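Long-range contacts in probable CoA-transferase alpha subunit (Rhodococcus jostii, PDB 6COJ), which belongs to the coenzyme A transferase family and binds a coenzyme A thioester, probably acting as the alpha subunit in an assembly with a different partner protein: residues Thr154-Tyr159 with Ser166-Ala171; Met119-Leu124 with Asp203-Ala208; Glu125-Arg130 with Ala174-Ala179. The protein carries 1 engineered substitution. All blocks are in the same frame, centred on the assembly; numbering follows the deposited sequence.

Contact 1: residues Thr154-Tyr159 with Ser166-Ala171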
# COMPACT_ATOMS: atom_id res chain seq x y z
N THR A 154 17.10 -3.42 15.62
CA THR A 154 17.23 -3.95 14.27
C THR A 154 16.66 -5.36 14.20
O THR A 154 16.35 -5.99 15.21
CB THR A 154 18.69 -3.97 13.82
OG1 THR A 154 19.46 -4.79 14.72
CG2 THR A 154 19.26 -2.56 13.80
N VAL A 155 16.52 -5.84 12.97
CA VAL A 155 16.11 -7.22 12.71
C VAL A 155 16.95 -7.73 11.55
O VAL A 155 17.17 -7.01 10.57
CB VAL A 155 14.60 -7.31 12.41
CG1 VAL A 155 14.22 -6.45 11.20
CG2 VAL A 155 14.18 -8.77 12.19
N THR A 156 17.45 -8.95 11.67
CA THR A 156 18.27 -9.56 10.63
C THR A 156 17.44 -10.51 9.77
O THR A 156 16.64 -11.29 10.28
CB THR A 156 19.44 -10.30 11.26
OG1 THR A 156 20.25 -9.35 11.97
CG2 THR A 156 20.30 -10.97 10.20
N SER A 157 17.62 -10.41 8.46
CA SER A 157 16.93 -11.30 7.54
C SER A 157 17.31 -12.75 7.81
O SER A 157 18.50 -13.07 7.92
CB SER A 157 17.32 -10.97 6.11
OG SER A 157 16.69 -11.88 5.22
N PRO A 158 16.33 -13.67 7.88
CA PRO A 158 16.68 -15.09 7.94
C PRO A 158 17.16 -15.64 6.61
O PRO A 158 17.59 -16.80 6.58
CB PRO A 158 15.37 -15.76 8.37
CG PRO A 158 14.31 -14.84 7.91
CD PRO A 158 14.88 -13.45 7.94
N TYR A 159 17.12 -14.85 5.54
CA TYR A 159 17.64 -15.26 4.23
C TYR A 159 18.84 -14.40 3.91
O TYR A 159 18.70 -13.18 3.79
CB TYR A 159 16.57 -15.06 3.15
CG TYR A 159 15.22 -15.61 3.51
CD1 TYR A 159 14.99 -16.98 3.53
CD2 TYR A 159 14.18 -14.76 3.84
CE1 TYR A 159 13.76 -17.49 3.86
CE2 TYR A 159 12.94 -15.26 4.17
CZ TYR A 159 12.74 -16.61 4.19
OH TYR A 159 11.51 -17.11 4.52
N SER A 166 23.89 -11.57 5.32
CA SER A 166 22.52 -11.32 5.77
C SER A 166 22.34 -9.84 6.07
O SER A 166 23.17 -9.22 6.74
CB SER A 166 22.22 -12.13 7.02
OG SER A 166 22.38 -13.51 6.76
N GLU A 167 21.24 -9.28 5.58
CA GLU A 167 20.95 -7.87 5.81
C GLU A 167 20.36 -7.68 7.19
O GLU A 167 19.49 -8.43 7.62
CB GLU A 167 19.91 -7.40 4.81
CG GLU A 167 20.39 -7.34 3.40
CD GLU A 167 19.48 -6.49 2.53
OE1 GLU A 167 19.50 -6.69 1.31
OE2 GLU A 167 18.75 -5.64 3.08
N THR A 168 20.82 -6.64 7.88
CA THR A 168 20.25 -6.21 9.14
C THR A 168 19.59 -4.85 8.91
O THR A 168 20.25 -3.91 8.45
CB THR A 168 21.32 -6.13 10.23
OG1 THR A 168 21.85 -7.44 10.46
CG2 THR A 168 20.73 -5.63 11.52
N LEU A 169 18.30 -4.77 9.20
CA LEU A 169 17.48 -3.61 8.88
C LEU A 169 16.89 -3.03 10.15
O LEU A 169 16.89 -3.66 11.21
CB LEU A 169 16.36 -4.01 7.91
CG LEU A 169 16.84 -4.55 6.57
CD1 LEU A 169 15.85 -5.55 6.00
CD2 LEU A 169 17.07 -3.39 5.63
N ILE A 170 16.37 -1.80 10.06
CA ILE A 170 15.60 -1.25 11.17
C ILE A 170 14.33 -2.07 11.33
O ILE A 170 13.63 -2.34 10.35
CB ILE A 170 15.25 0.22 10.90
CG1 ILE A 170 16.51 1.07 10.70
CG2 ILE A 170 14.36 0.78 12.00
CD1 ILE A 170 17.38 1.21 11.95
N ALA A 171 14.02 -2.47 12.56
CA ALA A 171 12.71 -3.03 12.86
C ALA A 171 11.84 -1.88 13.33
O ALA A 171 11.89 -1.48 14.50
CB ALA A 171 12.83 -4.10 13.94
O HOH W 1 20.37 -14.91 7.72
O HOH W 2 19.60 -10.69 3.61
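A beta hairpin joins Thr154-Tyr159 to Ser166-Ala171, and the pairing of Thr156 with Thr168 on one face is a compact example of how facing side chains add to a strand pair. The antiparallel backbone is held in register at Val155 and Leu169, which exchange two hydrogen bonds: Val155 N reaches Leu169 O at 2.8 Å, and Leu169 N returns to Val155 O, almost straight at 176°. Thr168 sits on the face shared with Thr156. Its CB lies 3.8 Å from Thr156 OG1; from there the side chain forks. With chi1 at -63°, OG1 stands beside the backbone N and meets Thr156 OG1 in a hydroxyl-hydroxyl hydrogen bond of 2.9 Å. The other branch, CG2, is anti to the backbone N and runs obliquely against Thr154, pressing to 3.5 Å from Thr154 CB, tighter than usual for two carbons. A valine here lacks the hydroxyl, and Thr156 OG1 would probably be held less firmly in its rotation without that cross-strand bond. On the reverse face Val155 CG1 packs on Ala171 CB, and Val155 also rests on Phe133 and Pro135 of strand 133-136, the third strand of this small sheet. The hairpin reaches the second subunit too, where Tyr159 OH bonds to the backbone of Ala171 and Arg153 of that neighbouring copy. Toward the turn, Ser157 N bonds nearly along the axis of the Glu167 carbonyl, and beyond it one water links Ser157 O to Ser166 OG, lying 2.6 Å from each.

Contact 2: residues Met119-Leu124 with Asp203-Ala208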
# COMPACT_ATOMS: atom_id res chain seq x y z
N MET A 119 9.49 6.20 7.89
CA MET A 119 9.27 5.34 9.04
C MET A 119 7.91 5.56 9.67
O MET A 119 7.36 4.64 10.27
CB MET A 119 10.38 5.55 10.07
CG MET A 119 11.74 5.04 9.61
SD MET A 119 13.09 5.54 10.71
CE MET A 119 12.65 4.68 12.22
N VAL A 120 7.35 6.78 9.57
CA VAL A 120 5.99 7.00 10.06
C VAL A 120 5.01 6.12 9.31
O VAL A 120 4.22 5.38 9.92
CB VAL A 120 5.61 8.49 9.97
CG1 VAL A 120 4.19 8.67 10.47
CG2 VAL A 120 6.55 9.36 10.81
N LYS A 121 5.03 6.19 7.98
CA LYS A 121 4.16 5.35 7.17
C LYS A 121 4.35 3.88 7.53
O LYS A 121 3.37 3.14 7.73
CB LYS A 121 4.48 5.58 5.69
CG LYS A 121 3.71 4.68 4.74
CD LYS A 121 4.25 4.80 3.32
CE LYS A 121 3.51 3.84 2.39
NZ LYS A 121 3.91 3.97 0.97
N CYS A 122 5.60 3.46 7.65
CA CYS A 122 5.90 2.07 7.96
C CYS A 122 5.31 1.66 9.31
O CYS A 122 4.66 0.61 9.43
CB CYS A 122 7.42 1.91 7.96
SG CYS A 122 8.03 0.26 8.30
N GLY A 123 5.51 2.49 10.34
CA GLY A 123 4.99 2.16 11.66
C GLY A 123 3.47 2.10 11.69
O GLY A 123 2.89 1.27 12.39
N LEU A 124 2.82 3.00 10.95
CA LEU A 124 1.36 2.96 10.88
C LEU A 124 0.88 1.72 10.14
O LEU A 124 -0.10 1.09 10.55
CB LEU A 124 0.82 4.22 10.21
CG LEU A 124 1.03 5.53 10.96
CD1 LEU A 124 0.63 6.70 10.06
CD2 LEU A 124 0.20 5.55 12.24
N ASP A 203 -4.34 9.37 5.96
CA ASP A 203 -5.41 9.40 6.95
C ASP A 203 -6.05 8.03 7.13
O ASP A 203 -6.51 7.70 8.24
CB ASP A 203 -6.47 10.44 6.59
CG ASP A 203 -5.99 11.86 6.78
OD1 ASP A 203 -4.83 12.05 7.22
OD2 ASP A 203 -6.76 12.80 6.49
N ASP A 204 -6.10 7.23 6.07
CA ASP A 204 -6.58 5.86 6.21
C ASP A 204 -5.69 5.06 7.15
O ASP A 204 -6.18 4.28 7.98
CB ASP A 204 -6.66 5.19 4.83
CG ASP A 204 -5.35 5.24 4.07
OD1 ASP A 204 -4.65 6.27 4.13
OD2 ASP A 204 -5.00 4.25 3.39
N LEU A 205 -4.37 5.22 7.04
CA LEU A 205 -3.45 4.49 7.91
C LEU A 205 -3.60 4.92 9.37
O LEU A 205 -3.55 4.08 10.27
CB LEU A 205 -2.01 4.68 7.45
CG LEU A 205 -1.65 4.16 6.06
CD1 LEU A 205 -0.18 4.40 5.75
CD2 LEU A 205 -1.96 2.68 5.99
N TYR A 206 -3.77 6.22 9.62
CA TYR A 206 -3.97 6.67 10.99
C TYR A 206 -5.21 6.03 11.59
O TYR A 206 -5.19 5.54 12.72
CB TYR A 206 -4.08 8.20 11.04
CG TYR A 206 -2.74 8.92 11.03
CD1 TYR A 206 -1.93 8.92 12.16
CD2 TYR A 206 -2.29 9.59 9.90
CE1 TYR A 206 -0.71 9.58 12.16
CE2 TYR A 206 -1.07 10.25 9.89
CZ TYR A 206 -0.29 10.23 11.02
OH TYR A 206 0.92 10.88 11.03
N CYS A 207 -6.31 5.99 10.83
CA CYS A 207 -7.51 5.35 11.35
C CYS A 207 -7.28 3.86 11.57
O CYS A 207 -7.69 3.31 12.61
CB CYS A 207 -8.68 5.57 10.40
SG CYS A 207 -9.30 7.26 10.44
N ALA A 208 -6.62 3.19 10.63
CA ALA A 208 -6.40 1.75 10.75
C ALA A 208 -5.49 1.40 11.92
O ALA A 208 -5.55 0.28 12.43
CB ALA A 208 -5.83 1.19 9.44
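Leu124 carries most of the meeting between Met119-Leu124 and Asp203-Ala208, two helical segments whose axes come within 9.8 Å at their closest and are inclined at 42°. Its CG is anti to the carbonyl carbon, and CD1 then continues anti to CA (chi2 171°), which delivers that methyl squarely over the Tyr206 ring: CD1 stands 3.7 Å from the ring centroid and only 9° off the normal, a well-centred CH-pi contact. CD2 hangs nearer the rim, 4.0 Å from Tyr206 CD1. Tyr206 leaves its helix with CG beside the backbone N, so that the ring swings across and its OH arrives beside Val120 CG1. Nearer the backbones, Leu124 CB meets Leu205 CB at 4.0 Å. Leu205 has the same rotamer as Leu124, and its CD1 lies against CG of Lys121, whose fully extended chain carries NZ on to a backbone hydrogen bond with the chain of another protein. No hydrogen bond crosses between the two segments. Asp203 faces away to Arg45 and Gly40, and Tyr206 and Cys207 lean on strand 177-184, which places this apolar helix-helix seam among the flanking helices of the parallel alpha/beta fold of the CoA-transferase family.

Contact 3: residues Glu125-Arg130 with Ala174-Ala179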
# COMPACT_ATOMS: atom_id res chain seq x y z
N GLU A 125 1.59 1.34 9.07
CA GLU A 125 1.25 0.11 8.36
C GLU A 125 1.40 -1.11 9.25
O GLU A 125 0.59 -2.05 9.18
CB GLU A 125 2.12 -0.01 7.11
CG GLU A 125 1.67 0.86 5.96
CD GLU A 125 2.65 0.86 4.79
OE1 GLU A 125 3.83 0.54 4.99
OE2 GLU A 125 2.21 1.18 3.66
N ALA A 126 2.44 -1.14 10.09
CA ALA A 126 2.60 -2.27 11.00
C ALA A 126 1.42 -2.36 11.96
O ALA A 126 0.84 -3.44 12.15
CB ALA A 126 3.93 -2.18 11.75
N ALA A 127 1.04 -1.23 12.56
CA ALA A 127 -0.11 -1.22 13.44
C ALA A 127 -1.39 -1.63 12.72
O ALA A 127 -2.19 -2.40 13.26
CB ALA A 127 -0.28 0.17 14.06
N ALA A 128 -1.60 -1.12 11.49
CA ALA A 128 -2.80 -1.46 10.73
C ALA A 128 -2.92 -2.97 10.53
O ALA A 128 -4.04 -3.51 10.54
CB ALA A 128 -2.78 -0.77 9.37
N ALA A 129 -1.79 -3.64 10.34
CA ALA A 129 -1.75 -5.09 10.14
C ALA A 129 -1.61 -5.87 11.44
O ALA A 129 -1.46 -7.10 11.38
CB ALA A 129 -0.63 -5.45 9.17
N ARG A 130 -1.65 -5.21 12.59
CA ARG A 130 -1.47 -5.86 13.89
C ARG A 130 -0.14 -6.60 13.98
O ARG A 130 -0.02 -7.63 14.64
CB ARG A 130 -2.65 -6.78 14.24
CG ARG A 130 -4.02 -6.07 14.09
CD ARG A 130 -5.18 -7.00 14.40
NE ARG A 130 -5.22 -8.14 13.47
CZ ARG A 130 -6.01 -9.20 13.62
NH1 ARG A 130 -6.86 -9.27 14.63
NH2 ARG A 130 -5.97 -10.18 12.72
N ALA A 174 5.46 -1.05 15.54
CA ALA A 174 4.13 -0.56 15.23
C ALA A 174 3.83 0.73 15.99
O ALA A 174 4.13 0.85 17.19
CB ALA A 174 3.09 -1.62 15.61
N LEU A 175 3.25 1.70 15.29
CA LEU A 175 2.78 2.93 15.91
C LEU A 175 1.29 2.78 16.25
O LEU A 175 0.40 3.36 15.63
CB LEU A 175 3.04 4.12 14.99
CG LEU A 175 4.52 4.45 14.75
CD1 LEU A 175 4.68 5.47 13.63
CD2 LEU A 175 5.18 4.94 16.03
N ASN A 176 1.03 1.94 17.26
CA ASN A 176 -0.33 1.75 17.72
C ASN A 176 -0.83 3.01 18.40
O ASN A 176 -0.11 3.63 19.19
CB ASN A 176 -0.39 0.58 18.70
CG ASN A 176 0.24 -0.67 18.13
OD1 ASN A 176 -0.33 -1.32 17.27
ND2 ASN A 176 1.44 -1.00 18.61
N LEU A 177 -2.07 3.39 18.12
CA LEU A 177 -2.63 4.63 18.62
C LEU A 177 -3.87 4.37 19.46
O LEU A 177 -4.71 3.53 19.11
CB LEU A 177 -3.04 5.53 17.45
CG LEU A 177 -2.02 5.69 16.32
CD1 LEU A 177 -2.64 6.42 15.13
CD2 LEU A 177 -0.79 6.43 16.83
N ASP A 178 -4.01 5.12 20.56
CA ASP A 178 -5.29 5.10 21.27
C ASP A 178 -6.37 5.78 20.45
O ASP A 178 -7.52 5.35 20.47
CB ASP A 178 -5.15 5.77 22.63
CG ASP A 178 -4.19 5.03 23.54
OD1 ASP A 178 -4.35 3.80 23.69
OD2 ASP A 178 -3.26 5.67 24.06
N ALA A 179 -6.01 6.84 19.73
CA ALA A 179 -7.00 7.57 18.95
C ALA A 179 -6.35 8.16 17.71
O ALA A 179 -5.13 8.38 17.67
CB ALA A 179 -7.67 8.68 19.78
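The last turn of the helix ending at Ala128 comes up against a short non-helical link, Ala174-Asn176, kinked at Leu175, closely enough that the CA atoms of Ala127 and Ala174 stand 4.6 Å apart. Such an approach illustrates what small side chains permit: with nothing beyond CB on either residue, the two backbones can nearly touch. Ala126 and Ala127 both direct their methyls toward the link. Ala126 CB lies 3.8 Å from Ala174 CA and 4.0 Å from Ala174 CB, while its other surroundings include Leu134 of strand 133-136. Ala174 CB in turn settles against the helix backbone, 3.7 Å from Ala127 N. The closest neighbours of the Ala127 methyl across the contact are oxygens, its CB resting 3.6 Å from Leu175 O and 3.5 Å from Asn176 OD1, with Ala174 CB a little farther off. The approach to Asn176 depends on that residue's torsions: CG stands beside the backbone N (chi1 -52°), and a further turn of -74° about the next bond brings OD1 over to the alanine. These are van der Waals contacts, and no hydrogen bond joins the two segments; the link is tied to the helix one turn earlier, where Leu175 pairs through its backbone with Gly123. Arg130 carries its side chain elsewhere, to backbone hydrogen bonds and a cation-pi contact on the chain of another protein, and its O bonds to Arg137 of the second subunit. The positive phi of Arg130 (58°) closes the helix: Arg130 N bonds to Ala127 O and Leu131 N to Ala126 O, the paired bonds of a Schellman motif, here ending the helix just where it meets the link.

In the fold
The three contacts grade from the edge of the chain to its interior. The centre of contact 1 lies about 31 Å from the chain centre, in the small antiparallel sheet; peripheral yet largely buried, it relies on directional bonds, backbone and hydroxyl. Contacts 2 and 3, also buried, with centres about 7 Å apart, both use helix 117-128 and have no hydrogen bond across their own segments: contact 2 sets larger apolar side chains and a ring against each other, contact 3 alanines against backbone. Gly123 O and Leu175 N, probably hydrogen-bonded, connect these two. Contacts 1 and 3 both touch the second subunit. Contact 1 meets contact 2 lightly, through Ile170 and Met119, and strand 168-173 leads on into contact 3.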